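Side-chain contacts in carbon monoxide dehydrogenase (Thermococcus sp. AM4, PDB 6T7J), which probably oxidises carbon monoxide to carbon dioxide with ferredoxin as electron acceptor, and is captured here with a nickel-free, broken iron-sulfur cluster C: residues L133-T136 against S140-G143; I530-L535 against V541-L546. All coordinates share one frame; numbering follows the deposited sequence.

In the fold
The two contacts are both short-range closures in which a helix meets the loop that follows it, and they come in series along the chain. Contact 1 joins the end of helix 127-136 to the loop leading into helix 146-162; its centre is 30 Å from that of the chain, and it is partly exposed and largely polar. Contact 2, its centre 21 Å from the chain centre, is buried and apolar, and joins helix 525-538 to the loop that leads into strand 548-552. The centres of contact 1 and contact 2 are 25 Å apart, and the nearest atoms of contact 1 and contact 2 are about 8 Å apart, without touching. Contact 2 alone is close in sequence to residues of the broken-cluster pocket: C522 precedes helix 525-538, and M556, S557 and K559 follow strand 548-552.

Contact 1: L133-T136 against S140-G143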
loop_
_atom_site.group_PDB
_atom_site.type_symbol
_atom_site.label_atom_id
_atom_site.label_comp_id
_atom_site.label_asym_id
_atom_site.label_seq_id
_atom_site.Cartn_x
_atom_site.Cartn_y
_atom_site.Cartn_z
ATOM N N LEU A 133 11.969 -8.684 -27.458
ATOM C CA LEU A 133 11.395 -8.828 -26.124
ATOM C C LEU A 133 10.430 -10.003 -26.064
ATOM O O LEU A 133 10.384 -10.725 -25.060
ATOM C CB LEU A 133 10.695 -7.532 -25.710
ATOM C CG LEU A 133 9.823 -7.586 -24.452
ATOM C CD1 LEU A 133 10.648 -7.976 -23.233
ATOM C CD2 LEU A 133 9.117 -6.256 -24.224
ATOM N N ALA A 134 9.657 -10.223 -27.131
ATOM C CA ALA A 134 8.747 -11.362 -27.153
ATOM C C ALA A 134 9.513 -12.679 -27.176
ATOM O O ALA A 134 9.116 -13.643 -26.511
ATOM C CB ALA A 134 7.806 -11.260 -28.354
ATOM N N GLU A 135 10.614 -12.740 -27.931
ATOM C CA GLU A 135 11.435 -13.948 -27.936
ATOM C C GLU A 135 12.058 -14.191 -26.569
ATOM O O GLU A 135 12.152 -15.339 -26.116
ATOM C CB GLU A 135 12.526 -13.852 -29.005
ATOM C CG GLU A 135 12.015 -13.762 -30.435
ATOM C CD GLU A 135 11.677 -15.112 -31.036
ATOM O OE1 GLU A 135 11.468 -15.180 -32.265
ATOM O OE2 GLU A 135 11.619 -16.105 -30.282
ATOM N N THR A 136 12.484 -13.117 -25.894
ATOM C CA THR A 136 13.114 -13.253 -24.584
ATOM C C THR A 136 12.168 -13.861 -23.555
ATOM O O THR A 136 12.618 -14.521 -22.612
ATOM C CB THR A 136 13.616 -11.890 -24.103
ATOM O OG1 THR A 136 14.381 -11.266 -25.142
ATOM C CG2 THR A 136 14.491 -12.039 -22.865
ATOM N N SER A 140 7.383 -17.263 -29.799
ATOM C CA SER A 140 7.931 -17.403 -31.140
ATOM C C SER A 140 7.377 -16.312 -32.048
ATOM O O SER A 140 6.177 -16.027 -32.043
ATOM C CB SER A 140 7.603 -18.782 -31.711
ATOM O OG SER A 140 8.136 -18.932 -33.016
ATOM N N THR A 141 8.263 -15.704 -32.837
ATOM C CA THR A 141 7.897 -14.561 -33.664
ATOM C C THR A 141 7.676 -14.906 -35.130
ATOM O O THR A 141 6.928 -14.196 -35.809
ATOM C CB THR A 141 8.976 -13.475 -33.580
ATOM O OG1 THR A 141 10.254 -14.040 -33.900
ATOM C CG2 THR A 141 9.019 -12.871 -32.185
ATOM N N GLU A 142 8.306 -15.960 -35.641
ATOM C CA GLU A 142 8.290 -16.186 -37.080
ATOM C C GLU A 142 6.922 -16.673 -37.541
ATOM O O GLU A 142 6.238 -17.427 -36.842
ATOM C CB GLU A 142 9.382 -17.177 -37.481
ATOM C CG GLU A 142 9.225 -18.587 -36.951
ATOM C CD GLU A 142 10.192 -19.551 -37.616
ATOM O OE1 GLU A 142 10.133 -19.689 -38.857
ATOM O OE2 GLU A 142 11.016 -20.158 -36.902
ATOM N N GLY A 143 6.522 -16.222 -38.728
ATOM C CA GLY A 143 5.224 -16.534 -39.282
ATOM C C GLY A 143 4.082 -15.687 -38.766
ATOM O O GLY A 143 2.935 -15.917 -39.171
HETATM O O HOH W 1 11.204 -17.930 -34.086
#
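E135, on the last turn of helix 127-136, reaches across to T141 and S140 in the loop that leads on to helix 146-162. The backbones stay apart, with E135 CA and S140 CA separated by 5.9 Å, so the glutamate side chain has to span the gap.

The polar part converges on one oxygen. T141 N donates to E135 OE1 at 3.3 Å with an N-H...O angle of 137°, and the amide comes from above the carboxylate plane, 63° out of it. T141 OG1 is also assigned as a donor to E135 OE1, but the modelled separation of these two atoms, 2.3 Å, is doubtful, and the exact geometry of this bond is uncertain. The threonine's first torsion sets OG1 between its backbone N and carbonyl carbon, which turns the hydroxyl to the same acceptor that the amide uses. A water adds a weak link between E135 OE1 and S140 OG.

The apolar part lies beside the carboxylate. With CG beside the backbone N (chi1 -63°), E135 CG lies 3.6 Å from T141 CG2; the bend at the second torsion then swings the carboxylate toward the threonine hydroxyl. The neighbouring A134 puts its CB 4.3 Å from T141 CG2, and both A134 and T141 also touch I149 of helix 146-162.

T141 thus faces two environments: its methyl joins the packing between two successive helices, while its amide and hydroxyl meet a carboxylate on the more exposed side. The amide directed at OE1, joined by the hydroxyl if its contact is real, would probably help to stabilise the negative charge and favour the deprotonated glutamate, whereas E142 OE2, 6.8 Å from E135 OE1, would probably oppose this only weakly.

Contact 2: I530-L535 against V541-L546; sequences IALGAL and VDISDL
A helix and its return loop in a parallel-sheet domain pack together here, L532, G533 and L535 of helix 525-538 against I543 and L546. L546 supplies the main wedge: its CD1 is 3.6 Å from the backbone L532 O, 3.9 Å from L532 CD2 and 3.9 Å from L535 CB. In L546, CD1 is anti to CA (chi2 179°), which sends that methyl in between L532 and L535, and L532 and L546 meet side chain against side chain at a slant. The helix belongs to a beta-alpha-beta crossover from strand 516-518 to the parallel strand 548-552, and the loop is its last link. An alanine in place of L546 would lack both terminal methyls and would probably open a gap beside L532 and L535. Three residues before L546, I543 sets its CG2 4.2 Å from L532 CB, while its CD1 reaches the bare backbone at G533 CA, 4.1 Å away. No hydrogen bond crosses between the segments. Within the loop, D542 N donates to D545 OD2 at 3.0 Å; D542 OD2 also ties the loop to R179 of helix 177-186 by a salt bridge.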
loop_
_atom_site.group_PDB
_atom_site.type_symbol
_atom_site.label_atom_id
_atom_site.label_comp_id
_atom_site.label_asym_id
_atom_site.label_seq_id
_atom_site.Cartn_x
_atom_site.Cartn_y
_atom_site.Cartn_z
ATOM N N ILE A 530 19.804 -3.045 -17.383
ATOM C CA ILE A 530 20.167 -3.799 -18.576
ATOM C C ILE A 530 21.657 -3.656 -18.851
ATOM O O ILE A 530 22.367 -4.653 -19.039
ATOM C CB ILE A 530 19.319 -3.351 -19.780
ATOM C CG1 ILE A 530 17.853 -3.717 -19.556
ATOM C CG2 ILE A 530 19.824 -4.005 -21.058
ATOM C CD1 ILE A 530 17.624 -5.206 -19.372
ATOM N N ALA A 531 22.160 -2.417 -18.832
ATOM C CA ALA A 531 23.560 -2.163 -19.157
ATOM C C ALA A 531 24.484 -3.006 -18.288
ATOM O O ALA A 531 25.243 -3.845 -18.791
ATOM C CB ALA A 531 23.871 -0.674 -18.998
ATOM N N LEU A 532 24.411 -2.805 -16.969
ATOM C CA LEU A 532 25.158 -3.644 -16.040
ATOM C C LEU A 532 24.929 -5.121 -16.336
ATOM O O LEU A 532 25.883 -5.900 -16.451
ATOM C CB LEU A 532 24.759 -3.312 -14.602
ATOM C CG LEU A 532 24.949 -1.853 -14.181
ATOM C CD1 LEU A 532 24.217 -1.562 -12.879
ATOM C CD2 LEU A 532 26.431 -1.524 -14.058
ATOM N N GLY A 533 23.662 -5.511 -16.511
ATOM C CA GLY A 533 23.360 -6.906 -16.789
ATOM C C GLY A 533 24.090 -7.419 -18.013
ATOM O O GLY A 533 24.584 -8.549 -18.024
ATOM N N ALA A 534 24.187 -6.586 -19.051
ATOM C CA ALA A 534 24.978 -6.960 -20.217
ATOM C C ALA A 534 26.449 -7.092 -19.844
ATOM O O ALA A 534 27.077 -8.126 -20.104
ATOM C CB ALA A 534 24.787 -5.935 -21.335
ATOM N N LEU A 535 27.001 -6.064 -19.192
ATOM C CA LEU A 535 28.415 -6.068 -18.832
ATOM C C LEU A 535 28.768 -7.313 -18.034
ATOM O O LEU A 535 29.627 -8.107 -18.435
ATOM C CB LEU A 535 28.754 -4.808 -18.034
ATOM C CG LEU A 535 29.088 -3.544 -18.823
ATOM C CD1 LEU A 535 29.926 -2.617 -17.964
ATOM C CD2 LEU A 535 29.812 -3.883 -20.115
ATOM N N VAL A 541 30.371 -12.780 -15.254
ATOM C CA VAL A 541 30.548 -12.152 -13.951
ATOM C C VAL A 541 29.169 -11.743 -13.437
ATOM O O VAL A 541 28.231 -11.569 -14.217
ATOM C CB VAL A 541 31.535 -10.962 -14.102
ATOM C CG1 VAL A 541 31.332 -9.898 -13.065
ATOM C CG2 VAL A 541 32.975 -11.450 -14.074
ATOM N N ASP A 542 29.026 -11.649 -12.116
ATOM C CA ASP A 542 27.785 -11.118 -11.569
ATOM C C ASP A 542 27.819 -9.590 -11.561
ATOM O O ASP A 542 28.881 -8.967 -11.610
ATOM C CB ASP A 542 27.538 -11.644 -10.152
ATOM C CG ASP A 542 26.091 -11.485 -9.716
ATOM O OD1 ASP A 542 25.224 -11.261 -10.588
ATOM O OD2 ASP A 542 25.819 -11.579 -8.501
ATOM N N ILE A 543 26.629 -8.984 -11.505
ATOM C CA ILE A 543 26.548 -7.526 -11.425
ATOM C C ILE A 543 27.310 -7.014 -10.211
ATOM O O ILE A 543 27.927 -5.941 -10.257
ATOM C CB ILE A 543 25.073 -7.073 -11.402
ATOM C CG1 ILE A 543 24.409 -7.346 -12.754
ATOM C CG2 ILE A 543 24.965 -5.599 -11.050
ATOM C CD1 ILE A 543 22.913 -7.080 -12.764
ATOM N N SER A 544 27.313 -7.783 -9.119
ATOM C CA SER A 544 27.966 -7.344 -7.894
ATOM C C SER A 544 29.483 -7.262 -8.026
ATOM O O SER A 544 30.118 -6.558 -7.235
ATOM C CB SER A 544 27.595 -8.277 -6.741
ATOM O OG SER A 544 27.432 -9.608 -7.196
ATOM N N ASP A 545 30.083 -7.959 -8.992
ATOM C CA ASP A 545 31.528 -7.895 -9.171
ATOM C C ASP A 545 31.975 -6.742 -10.060
ATOM O O ASP A 545 33.177 -6.460 -10.116
ATOM C CB ASP A 545 32.068 -9.202 -9.763
ATOM C CG ASP A 545 31.490 -10.432 -9.104
ATOM O OD1 ASP A 545 31.601 -10.558 -7.867
ATOM O OD2 ASP A 545 30.934 -11.282 -9.830
ATOM N N LEU A 546 31.055 -6.081 -10.758
ATOM C CA LEU A 546 31.440 -5.006 -11.658
ATOM C C LEU A 546 32.018 -3.829 -10.873
ATOM O O LEU A 546 31.590 -3.550 -9.749
ATOM C CB LEU A 546 30.244 -4.529 -12.477
ATOM C CG LEU A 546 29.569 -5.511 -13.436
ATOM C CD1 LEU A 546 28.389 -4.843 -14.122
ATOM C CD2 LEU A 546 30.559 -6.040 -14.464
#